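Local coordinates for protein putative modulator of DNA gyrase (Bacteroides thetaiotaomicron, PDB 1VPB) that probably acts as a metallopeptidase of the PmbA/TldD (peptidase U62) family, at residues A[245-251]-A[442-448]; A[292-298]-A[318-324]. All coordinates share one frame; numbering follows the deposited sequence. Where two conformers were deposited one is given.

How the contacts relate
Contacts 1 and 2 illustrate how one local device, an antiparallel pairing broken by a beta bulge, serves two different sheets of the same C-terminal family region. Contact 1 joins sequence-distant strands of a mixed sheet, and its segments lie before and after those of contact 2 along the chain; contact 2 pairs two nearby segments of a five-strand sheet. Their centres are about 24 Å apart, and they do not touch. Contact 1 is the more buried, with sulfur and aromatic groups gathered on one face and polar links at its margin. Contact 2 is partly buried: a leucine-phenylalanine cluster packs at one end, while ion pairing and water bridges serve its polar side chains.

Contact 1 (A[245-251]-A[442-448]); sequences GKYTMVV and VFEGVDF
A beta bulge marks the antiparallel pairing of strand 245-251 with 442-448 in a mixed sheet of the C-terminal region. Tyr-247 with Val-446 and Met-249 with Phe-443 are successive hydrogen-bonded pairs, yet two residues, Glu-444 and Gly-445, lie between them in 442-448 and Thr-248 alone on the other strand. The chain turns a corner at Glu-444 and Gly-445, and paired backbone bonds resume on both sides, as in Met-249 N to Phe-443 O at 2.9 Å.

Met-249 lies between Phe-443 and Phe-448 on the apolar face. Its side chain is extended up to the sulfur (chi1 -179°) and then bends, bringing CE to 3.7 Å from Phe-443 CD2. Along the same chain, CG meets Phe-448 CZ near the ring plane at 3.8 Å, and SD makes an oblique Met-aromatic contact, 5.1 Å from the Phe-448 centroid. The Tyr-247 ring meets Phe-448 obliquely, planes nearly perpendicular, Tyr-247 CD1 to Phe-448 CD1 at 3.6 Å. Val-412 and Met-410 of strand 402-413 and Ile-372 of strand 370-378 pack against this cluster.

Two polar side-chain links also cross the pairing. Lys-246 NZ forms a salt bridge with Asp-447 OD2 at 2.9 Å, arriving from above the carboxylate plane. Within the bulge, Thr-248 OG1 donates to Glu-444 OE1 at 2.8 Å, on its syn side but 34° out of the carboxylate plane.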
ATOM      1  N   GLY A 245      11.993 -13.246  30.647  1.00 34.06           N
ATOM      2  CA  GLY A 245      11.200 -14.031  31.583  1.00 36.19           C
ATOM      3  C   GLY A 245       9.754 -13.604  31.591  1.00 35.80           C
ATOM      4  O   GLY A 245       9.297 -12.938  30.674  1.00 35.35           O
ATOM      5  N   LYS A 246       9.027 -13.989  32.638  1.00 35.80           N
ATOM      6  CA  LYS A 246       7.607 -13.596  32.746  1.00 33.11           C
ATOM      7  C   LYS A 246       7.512 -12.217  33.348  1.00 31.03           C
ATOM      8  O   LYS A 246       8.202 -11.944  34.336  1.00 34.03           O
ATOM      9  CB  LYS A 246       6.878 -14.514  33.723  1.00 35.74           C
ATOM     10  CG  LYS A 246       6.827 -15.981  33.337  1.00 42.25           C
ATOM     11  CD  LYS A 246       5.866 -16.215  32.245  1.00 41.63           C
ATOM     12  CE  LYS A 246       5.845 -17.675  31.838  1.00 46.80           C
ATOM     13  NZ  LYS A 246       4.745 -17.898  30.929  1.00 52.75           N
ATOM     14  N   TYR A 247       6.600 -11.406  32.828  1.00 34.36           N
ATOM     15  CA  TYR A 247       6.285 -10.110  33.430  1.00 34.39           C
ATOM     16  C   TYR A 247       4.793  -9.895  33.328  1.00 32.59           C
ATOM     17  O   TYR A 247       4.153 -10.408  32.430  1.00 32.59           O
ATOM     18  CB  TYR A 247       6.940  -8.971  32.649  1.00 35.83           C
ATOM     19  CG  TYR A 247       8.457  -8.889  32.725  1.00 31.18           C
ATOM     20  CD1 TYR A 247       9.264  -9.626  31.858  1.00 35.37           C
ATOM     21  CD2 TYR A 247       9.077  -8.026  33.626  1.00 36.46           C
ATOM     22  CE1 TYR A 247      10.669  -9.519  31.913  1.00 37.54           C
ATOM     23  CE2 TYR A 247      10.451  -7.918  33.678  1.00 35.59           C
ATOM     24  CZ  TYR A 247      11.244  -8.658  32.821  1.00 40.46           C
ATOM     25  OH  TYR A 247      12.625  -8.541  32.890  1.00 39.20           O
ATOM     26  N   THR A 248       4.257  -9.054  34.200  1.00 32.98           N
ATOM     27  CA  THR A 248       2.936  -8.468  33.969  1.00 31.89           C
ATOM     28  C   THR A 248       3.040  -7.494  32.785  1.00 33.55           C
ATOM     29  O   THR A 248       3.914  -6.623  32.789  1.00 36.20           O
ATOM     30  CB  THR A 248       2.501  -7.668  35.172  1.00 32.95           C
ATOM     31  OG1 THR A 248       2.469  -8.509  36.341  1.00 36.80           O
ATOM     32  CG2 THR A 248       1.080  -7.120  34.998  1.00 33.54           C
ATOM     33  N   MET A 249       2.173  -7.632  31.794  1.00 30.75           N
ATOM     34  CA  MET A 249       2.188  -6.722  30.654  1.00 31.30           C
ATOM     35  C   MET A 249       1.061  -5.704  30.756  1.00 32.45           C
ATOM     36  O   MET A 249      -0.103  -6.068  30.854  1.00 33.09           O
ATOM     37  CB  MET A 249       2.076  -7.489  29.334  1.00 31.24           C
ATOM     38  CG  MET A 249       2.122  -6.565  28.131  1.00 33.28           C
ATOM     39  SD  MET A 249       2.205  -7.309  26.509  1.00 33.42           S
ATOM     40  CE  MET A 249       0.747  -8.306  26.458  1.00 38.68           C
ATOM     41  N   VAL A 250       1.429  -4.420  30.744  1.00 32.31           N
ATOM     42  CA  VAL A 250       0.447  -3.343  30.655  1.00 32.46           C
ATOM     43  C   VAL A 250       0.524  -2.753  29.226  1.00 32.80           C
ATOM     44  O   VAL A 250       1.611  -2.544  28.692  1.00 34.09           O
ATOM     45  CB  VAL A 250       0.675  -2.244  31.723  1.00 33.63           C
ATOM     46  CG1 VAL A 250      -0.446  -1.195  31.648  1.00 35.91           C
ATOM     47  CG2 VAL A 250       0.723  -2.860  33.122  1.00 34.45           C
ATOM     48  N   VAL A 251      -0.627  -2.524  28.613  1.00 34.77           N
ATOM     49  CA  VAL A 251      -0.690  -1.936  27.268  1.00 33.39           C
ATOM     50  C   VAL A 251      -1.580  -0.703  27.249  1.00 35.93           C
ATOM     51  O   VAL A 251      -2.688  -0.720  27.770  1.00 33.68           O
ATOM     52  CB  VAL A 251      -1.202  -2.944  26.235  1.00 34.02           C
ATOM     53  CG1 VAL A 251      -0.981  -2.393  24.803  1.00 36.71           C
ATOM     54  CG2 VAL A 251      -0.533  -4.290  26.417  1.00 41.46           C
ATOM     55  N   VAL A 442      -4.246  -5.043  31.210  1.00 32.97           N
ATOM     56  CA  VAL A 442      -3.247  -5.665  32.025  1.00 31.47           C
ATOM     57  C   VAL A 442      -3.384  -7.177  31.919  1.00 32.67           C
ATOM     58  O   VAL A 442      -4.463  -7.728  32.120  1.00 32.47           O
ATOM     59  CB  VAL A 442      -3.393  -5.308  33.527  1.00 30.54           C
ATOM     60  CG1 VAL A 442      -2.280  -5.929  34.298  1.00 36.20           C
ATOM     61  CG2 VAL A 442      -3.411  -3.760  33.739  1.00 33.18           C
ATOM     62  N   PHE A 443      -2.278  -7.818  31.576  1.00 31.48           N
ATOM     63  CA  PHE A 443      -2.213  -9.265  31.433  1.00 33.00           C
ATOM     64  C   PHE A 443      -1.167  -9.798  32.389  1.00 34.66           C
ATOM     65  O   PHE A 443      -0.090  -9.206  32.535  1.00 34.41           O
ATOM     66  CB  PHE A 443      -1.758  -9.629  30.019  1.00 35.13           C
ATOM     67  CG  PHE A 443      -2.634  -9.163  28.932  1.00 31.39           C
ATOM     68  CD1 PHE A 443      -3.671  -9.986  28.437  1.00 30.79           C
ATOM     69  CD2 PHE A 443      -2.429  -7.928  28.295  1.00 33.50           C
ATOM     70  CE1 PHE A 443      -4.455  -9.587  27.372  1.00 33.16           C
ATOM     71  CE2 PHE A 443      -3.242  -7.538  27.220  1.00 33.03           C
ATOM     72  CZ  PHE A 443      -4.260  -8.367  26.767  1.00 33.97           C
ATOM     73  N   GLU A 444      -1.433 -10.932  33.044  1.00 33.51           N
ATOM     74  CA  GLU A 444      -0.431 -11.517  33.908  1.00 34.20           C
ATOM     75  C   GLU A 444       0.342 -12.640  33.241  1.00 34.67           C
ATOM     76  O   GLU A 444      -0.211 -13.403  32.461  1.00 30.35           O
ATOM     77  CB  GLU A 444      -1.093 -12.090  35.167  1.00 38.03           C
ATOM     78  CG  GLU A 444      -1.671 -11.069  36.125  1.00 42.88           C
ATOM     79  CD  GLU A 444      -0.634 -10.200  36.802  1.00 57.06           C
ATOM     80  OE1 GLU A 444       0.577 -10.535  36.718  1.00 55.96           O
ATOM     81  OE2 GLU A 444      -1.043  -9.170  37.422  1.00 57.75           O
ATOM     82  N   GLY A 445       1.614 -12.760  33.615  1.00 33.64           N
ATOM     83  CA  GLY A 445       2.433 -13.926  33.268  1.00 32.93           C
ATOM     84  C   GLY A 445       2.703 -14.027  31.779  1.00 34.63           C
ATOM     85  O   GLY A 445       2.453 -15.057  31.160  1.00 34.34           O
ATOM     86  N   VAL A 446       3.193 -12.927  31.212  1.00 35.26           N
ATOM     87  CA  VAL A 446       3.450 -12.833  29.775  1.00 33.78           C
ATOM     88  C   VAL A 446       4.969 -12.959  29.560  1.00 34.66           C
ATOM     89  O   VAL A 446       5.757 -12.385  30.313  1.00 35.44           O
ATOM     90  CB  VAL A 446       2.941 -11.505  29.205  1.00 35.24           C
ATOM     91  CG1 VAL A 446       3.304 -11.346  27.722  1.00 36.50           C
ATOM     92  CG2 VAL A 446       1.417 -11.402  29.376  1.00 34.45           C
ATOM     93  N   ASP A 447       5.347 -13.713  28.526  1.00 34.91           N
ATOM     94  CA  ASP A 447       6.736 -13.967  28.169  1.00 36.67           C
ATOM     95  C   ASP A 447       7.343 -12.871  27.316  1.00 35.15           C
ATOM     96  O   ASP A 447       6.803 -12.513  26.253  1.00 38.86           O
ATOM     97  CB  ASP A 447       6.849 -15.312  27.441  1.00 37.15           C
ATOM     98  CG  ASP A 447       6.937 -16.449  28.386  1.00 44.98           C
ATOM     99  OD1 ASP A 447       7.942 -16.502  29.145  1.00 55.26           O
ATOM    100  OD2 ASP A 447       6.066 -17.326  28.435  1.00 56.43           O
ATOM    101  N   PHE A 448       8.459 -12.339  27.825  1.00 38.04           N
ATOM    102  CA  PHE A 448       9.306 -11.387  27.092  1.00 38.22           C
ATOM    103  C   PHE A 448      10.704 -11.985  26.971  1.00 37.68           C
ATOM    104  O   PHE A 448      11.241 -12.531  27.952  1.00 37.29           O
ATOM    105  CB  PHE A 448       9.413 -10.038  27.808  1.00 38.03           C
ATOM    106  CG  PHE A 448       8.121  -9.295  27.913  1.00 39.28           C
ATOM    107  CD1 PHE A 448       7.178  -9.657  28.887  1.00 36.13           C
ATOM    108  CD2 PHE A 448       7.848  -8.212  27.077  1.00 36.34           C
ATOM    109  CE1 PHE A 448       5.990  -8.970  29.006  1.00 38.89           C
ATOM    110  CE2 PHE A 448       6.651  -7.523  27.170  1.00 45.73           C
ATOM    111  CZ  PHE A 448       5.706  -7.905  28.133  1.00 44.16           C
TER

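Contact 2 (A[292-298]-A[318-324]); sequences LTLTDEP and RRSIFDK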
ATOM      1  N   LEU A 292     -12.708 -10.274  29.954  1.00 35.62           N
ATOM      2  CA  LEU A 292     -12.914  -9.925  28.544  1.00 36.06           C
ATOM      3  C   LEU A 292     -14.390  -9.983  28.179  1.00 36.93           C
ATOM      4  O   LEU A 292     -14.944 -11.029  27.912  1.00 36.36           O
ATOM      5  CB  LEU A 292     -12.144 -10.849  27.605  1.00 36.90           C
ATOM      6  CG  LEU A 292     -12.282 -10.630  26.082  1.00 36.24           C
ATOM      7  CD1 LEU A 292     -11.909  -9.186  25.760  1.00 37.66           C
ATOM      8  CD2 LEU A 292     -11.443 -11.607  25.266  1.00 38.08           C
ATOM      9  N   THR A 293     -14.978  -8.807  28.148  1.00 34.73           N
ATOM     10  CA  THR A 293     -16.289  -8.591  27.600  1.00 32.88           C
ATOM     11  C   THR A 293     -16.196  -7.540  26.516  1.00 31.24           C
ATOM     12  O   THR A 293     -15.658  -6.437  26.703  1.00 31.87           O
ATOM     13  CB  THR A 293     -17.258  -8.179  28.749  1.00 36.56           C
ATOM     14  OG1 THR A 293     -17.409  -9.274  29.641  1.00 32.31           O
ATOM     15  CG2 THR A 293     -18.644  -7.907  28.215  1.00 36.55           C
ATOM     16  N   LEU A 294     -16.736  -7.906  25.363  1.00 32.52           N
ATOM     17  CA  LEU A 294     -16.555  -7.172  24.140  1.00 31.80           C
ATOM     18  C   LEU A 294     -17.847  -7.250  23.360  1.00 32.57           C
ATOM     19  O   LEU A 294     -18.363  -8.331  23.128  1.00 33.90           O
ATOM     20  CB  LEU A 294     -15.440  -7.786  23.318  1.00 32.01           C
ATOM     21  CG  LEU A 294     -14.997  -6.975  22.092  1.00 31.01           C
ATOM     22  CD1 LEU A 294     -14.277  -5.666  22.404  1.00 31.11           C
ATOM     23  CD2 LEU A 294     -14.107  -7.859  21.206  1.00 35.09           C
ATOM     24  N   THR A 295     -18.384  -6.088  22.977  1.00 31.23           N
ATOM     25  CA  THR A 295     -19.600  -6.051  22.171  1.00 33.02           C
ATOM     26  C   THR A 295     -19.331  -5.286  20.888  1.00 32.63           C
ATOM     27  O   THR A 295     -18.450  -4.410  20.815  1.00 34.21           O
ATOM     28  CB  THR A 295     -20.783  -5.411  22.913  1.00 36.38           C
ATOM     29  OG1 THR A 295     -20.379  -4.129  23.357  1.00 37.39           O
ATOM     30  CG2 THR A 295     -21.120  -6.155  24.175  1.00 38.55           C
ATOM     31  N   ASP A 296     -20.166  -5.571  19.901  1.00 32.93           N
ATOM     32  CA  ASP A 296     -20.229  -4.784  18.669  1.00 32.82           C
ATOM     33  C   ASP A 296     -21.444  -3.862  18.806  1.00 31.01           C
ATOM     34  O   ASP A 296     -22.540  -4.344  19.083  1.00 33.07           O
ATOM     35  CB  ASP A 296     -20.413  -5.737  17.462  1.00 30.80           C
ATOM     36  CG  ASP A 296     -20.304  -5.073  16.123  1.00 35.04           C
ATOM     37  OD1 ASP A 296     -19.773  -3.931  15.983  1.00 34.65           O
ATOM     38  OD2 ASP A 296     -20.763  -5.687  15.146  1.00 34.53           O
ATOM     39  N   GLU A 297     -21.202  -2.562  18.723  1.00 32.83           N
ATOM     40  CA  GLU A 297     -22.188  -1.523  18.997  1.00 34.14           C
ATOM     41  C   GLU A 297     -22.365  -0.645  17.783  1.00 33.24           C
ATOM     42  O   GLU A 297     -21.838   0.461  17.759  1.00 32.93           O
ATOM     43  CB  GLU A 297     -21.643  -0.653  20.115  1.00 35.88           C
ATOM     44  CG  GLU A 297     -21.460  -1.456  21.382  1.00 37.00           C
ATOM     45  CD  GLU A 297     -22.724  -1.677  22.107  1.00 50.47           C
ATOM     46  OE1 GLU A 297     -23.800  -1.129  21.644  1.00 44.39           O
ATOM     47  OE2 GLU A 297     -22.603  -2.355  23.175  1.00 52.93           O
ATOM     48  N   PRO A 298     -23.004  -1.165  16.736  1.00 33.37           N
ATOM     49  CA  PRO A 298     -23.034  -0.434  15.452  1.00 34.32           C
ATOM     50  C   PRO A 298     -23.909   0.826  15.418  1.00 33.74           C
ATOM     51  O   PRO A 298     -23.888   1.576  14.409  1.00 33.80           O
ATOM     52  CB  PRO A 298     -23.600  -1.472  14.454  1.00 33.10           C
ATOM     53  CG  PRO A 298     -24.253  -2.516  15.315  1.00 42.04           C
ATOM     54  CD  PRO A 298     -23.632  -2.502  16.651  1.00 34.57           C
ATOM     55  N   ARG A 318     -26.609  -4.963  17.481  1.00 34.26           N
ATOM     56  CA  ARG A 318     -25.754  -5.200  18.640  1.00 32.24           C
ATOM     57  C   ARG A 318     -25.515  -6.654  18.871  1.00 32.89           C
ATOM     58  O   ARG A 318     -26.459  -7.451  18.816  1.00 33.16           O
ATOM     59  CB  ARG A 318     -26.410  -4.605  19.882  1.00 34.82           C
ATOM     60  CG  ARG A 318     -26.477  -3.133  19.871  1.00 37.57           C
ATOM     61  CD  ARG A 318     -26.797  -2.457  21.291  1.00 47.90           C
ATOM     62  NE  ARG A 318     -26.145  -3.234  22.353  1.00 47.42           N
ATOM     63  CZ  ARG A 318     -25.518  -2.779  23.418  1.00 63.62           C
ATOM     64  NH1 ARG A 318     -25.401  -1.474  23.664  1.00 81.38           N
ATOM     65  NH2 ARG A 318     -24.962  -3.660  24.244  1.00 49.10           N
ATOM     66  N   ARG A 319     -24.259  -7.035  19.123  1.00 34.37           N
ATOM     67  CA  ARG A 319     -23.930  -8.412  19.433  1.00 32.70           C
ATOM     68  C   ARG A 319     -22.869  -8.490  20.532  1.00 35.09           C
ATOM     69  O   ARG A 319     -21.960  -7.679  20.601  1.00 34.42           O
ATOM     70  CB  ARG A 319     -23.325  -9.126  18.221  1.00 34.53           C
ATOM     71  CG  ARG A 319     -24.358  -9.589  17.185  1.00 34.46           C
ATOM     72  CD  ARG A 319     -23.789 -10.480  16.091  1.00 35.94           C
ATOM     73  NE  ARG A 319     -24.826 -10.947  15.184  1.00 34.25           N
ATOM     74  CZ  ARG A 319     -25.294 -10.267  14.133  1.00 38.50           C
ATOM     75  NH1 ARG A 319     -24.818  -9.070  13.831  1.00 35.77           N
ATOM     76  NH2 ARG A 319     -26.247 -10.793  13.386  1.00 39.83           N
ATOM     77  N   SER A 320     -23.008  -9.528  21.333  1.00 35.16           N
ATOM     78  CA  SER A 320     -21.990  -9.974  22.242  1.00 32.92           C
ATOM     79  C   SER A 320     -20.935 -10.724  21.410  1.00 32.07           C
ATOM     80  O   SER A 320     -21.238 -11.716  20.771  1.00 34.42           O
ATOM     81  CB  SER A 320     -22.580 -10.956  23.244  1.00 35.39           C
ATOM     82  OG  SER A 320     -21.549 -11.454  24.051  1.00 35.93           O
ATOM     83  N   ILE A 321     -19.703 -10.246  21.466  0.50 32.68           N
ATOM     84  CA  ILE A 321     -18.578 -10.985  20.877  0.50 32.34           C
ATOM     85  C   ILE A 321     -17.975 -11.891  21.928  0.50 34.50           C
ATOM     86  O   ILE A 321     -17.951 -13.125  21.731  0.50 32.90           O
ATOM     87  CB  ILE A 321     -17.539 -10.044  20.283  0.50 33.05           C
ATOM     88  CG1 ILE A 321     -18.178  -9.280  19.121  0.50 32.97           C
ATOM     89  CG2 ILE A 321     -16.307 -10.854  19.805  0.50 30.60           C
ATOM     90  CD1 ILE A 321     -17.388  -8.135  18.624  0.50 31.60           C
ATOM     91  N   PHE A 322     -17.555 -11.299  23.052  1.00 33.65           N
ATOM     92  CA  PHE A 322     -17.177 -12.076  24.235  1.00 36.16           C
ATOM     93  C   PHE A 322     -18.014 -11.601  25.422  1.00 35.84           C
ATOM     94  O   PHE A 322     -18.148 -10.379  25.635  1.00 34.94           O
ATOM     95  CB  PHE A 322     -15.715 -11.840  24.587  1.00 33.77           C
ATOM     96  CG  PHE A 322     -14.752 -12.488  23.656  1.00 34.39           C
ATOM     97  CD1 PHE A 322     -14.402 -13.807  23.841  1.00 39.25           C
ATOM     98  CD2 PHE A 322     -14.151 -11.760  22.637  1.00 37.79           C
ATOM     99  CE1 PHE A 322     -13.486 -14.419  23.003  1.00 36.86           C
ATOM    100  CE2 PHE A 322     -13.274 -12.376  21.758  1.00 40.07           C
ATOM    101  CZ  PHE A 322     -12.943 -13.712  21.958  1.00 38.87           C
ATOM    102  N   ASP A 323     -18.523 -12.570  26.176  1.00 35.14           N
ATOM    103  CA  ASP A 323     -19.211 -12.314  27.445  1.00 34.08           C
ATOM    104  C   ASP A 323     -18.439 -13.045  28.539  1.00 33.95           C
ATOM    105  O   ASP A 323     -18.498 -14.273  28.648  1.00 34.82           O
ATOM    106  CB  ASP A 323     -20.643 -12.799  27.295  1.00 36.08           C
ATOM    107  CG  ASP A 323     -21.472 -12.596  28.539  1.00 46.26           C
ATOM    108  OD1 ASP A 323     -21.033 -11.931  29.494  1.00 42.19           O
ATOM    109  OD2 ASP A 323     -22.596 -13.104  28.621  1.00 45.38           O
ATOM    110  N   LYS A 324     -17.653 -12.274  29.283  1.00 34.22           N
ATOM    111  CA  LYS A 324     -16.838 -12.788  30.348  1.00 34.46           C
ATOM    112  C   LYS A 324     -16.050 -14.000  29.855  1.00 34.12           C
ATOM    113  O   LYS A 324     -16.013 -15.050  30.491  1.00 34.98           O
ATOM    114  CB  LYS A 324     -17.721 -13.152  31.568  1.00 33.04           C
ATOM    115  CG  LYS A 324     -18.304 -11.901  32.270  1.00 36.43           C
ATOM    116  CD  LYS A 324     -19.180 -12.286  33.469  1.00 42.38           C
ATOM    117  CE  LYS A 324     -20.064 -11.125  33.898  1.00 52.17           C
ATOM    118  NZ  LYS A 324     -19.296  -9.888  34.230  1.00 58.56           N
TER
HETATM  119  O   HOH W   1     -19.255  -8.450  31.776  1.00 42.30           O
HETATM  120  O   HOH W   2     -22.972  -7.271  15.410  1.00 18.49           O
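With CG of Leu-292 anti to its backbone nitrogen (chi1 179°) and CG of Phe-322 swung beside its own (chi1 -73°), a leucine methyl and a phenylalanine ring meet across the two segments. Leu-292 CD2 sits above the centre of the Phe-322 ring, 3.7 Å from the centroid, in a CH-pi contact, while Leu-294 CD2 approaches the same ring at its edge. Met-263 and Leu-260 of helix 256-265 touch Phe-322 and Leu-294 respectively, so this cluster joins the sheet to that helix.

The backbone beneath it is a classic beta bulge: Ile-321 and Phe-322 both face Leu-294. Its carbonyl is gripped twice, Leu-294 O accepting from Ile-321 N at 2.9 Å and from Phe-322 N at 3.1 Å. Pairing resumes with Thr-295 opposite Ser-320, and the next hydrogen-bonded pair is Asp-296 with Arg-319.

Farther along, Glu-297 OE1 and Arg-318 NH1 form a short salt bridge of 2.6 Å. The carboxylate stands over one face of the guanidinium, the planes 84° apart, instead of meeting its N-H groups in plane, and the very short approach leaves the detailed geometry doubtful. Thr-295 OG1 donates to the other oxygen, Glu-297 OE2, at 2.9 Å, reaching it on its anti side. At the opposite end, Lys-324 N donates to Thr-293 OG1 at 3.0 Å, and a water links that hydroxyl to Lys-324 NZ.

Asp-296 OD2 and Arg-319 NH1 are 5.4 Å apart and are bridged by a second water, while Asp-296 OD1 accepts from the backbone nitrogens of Ser-350 and Ile-351. Those bonds, together with the arginine charge nearby, would probably stabilise the ionised form of this buried aspartate.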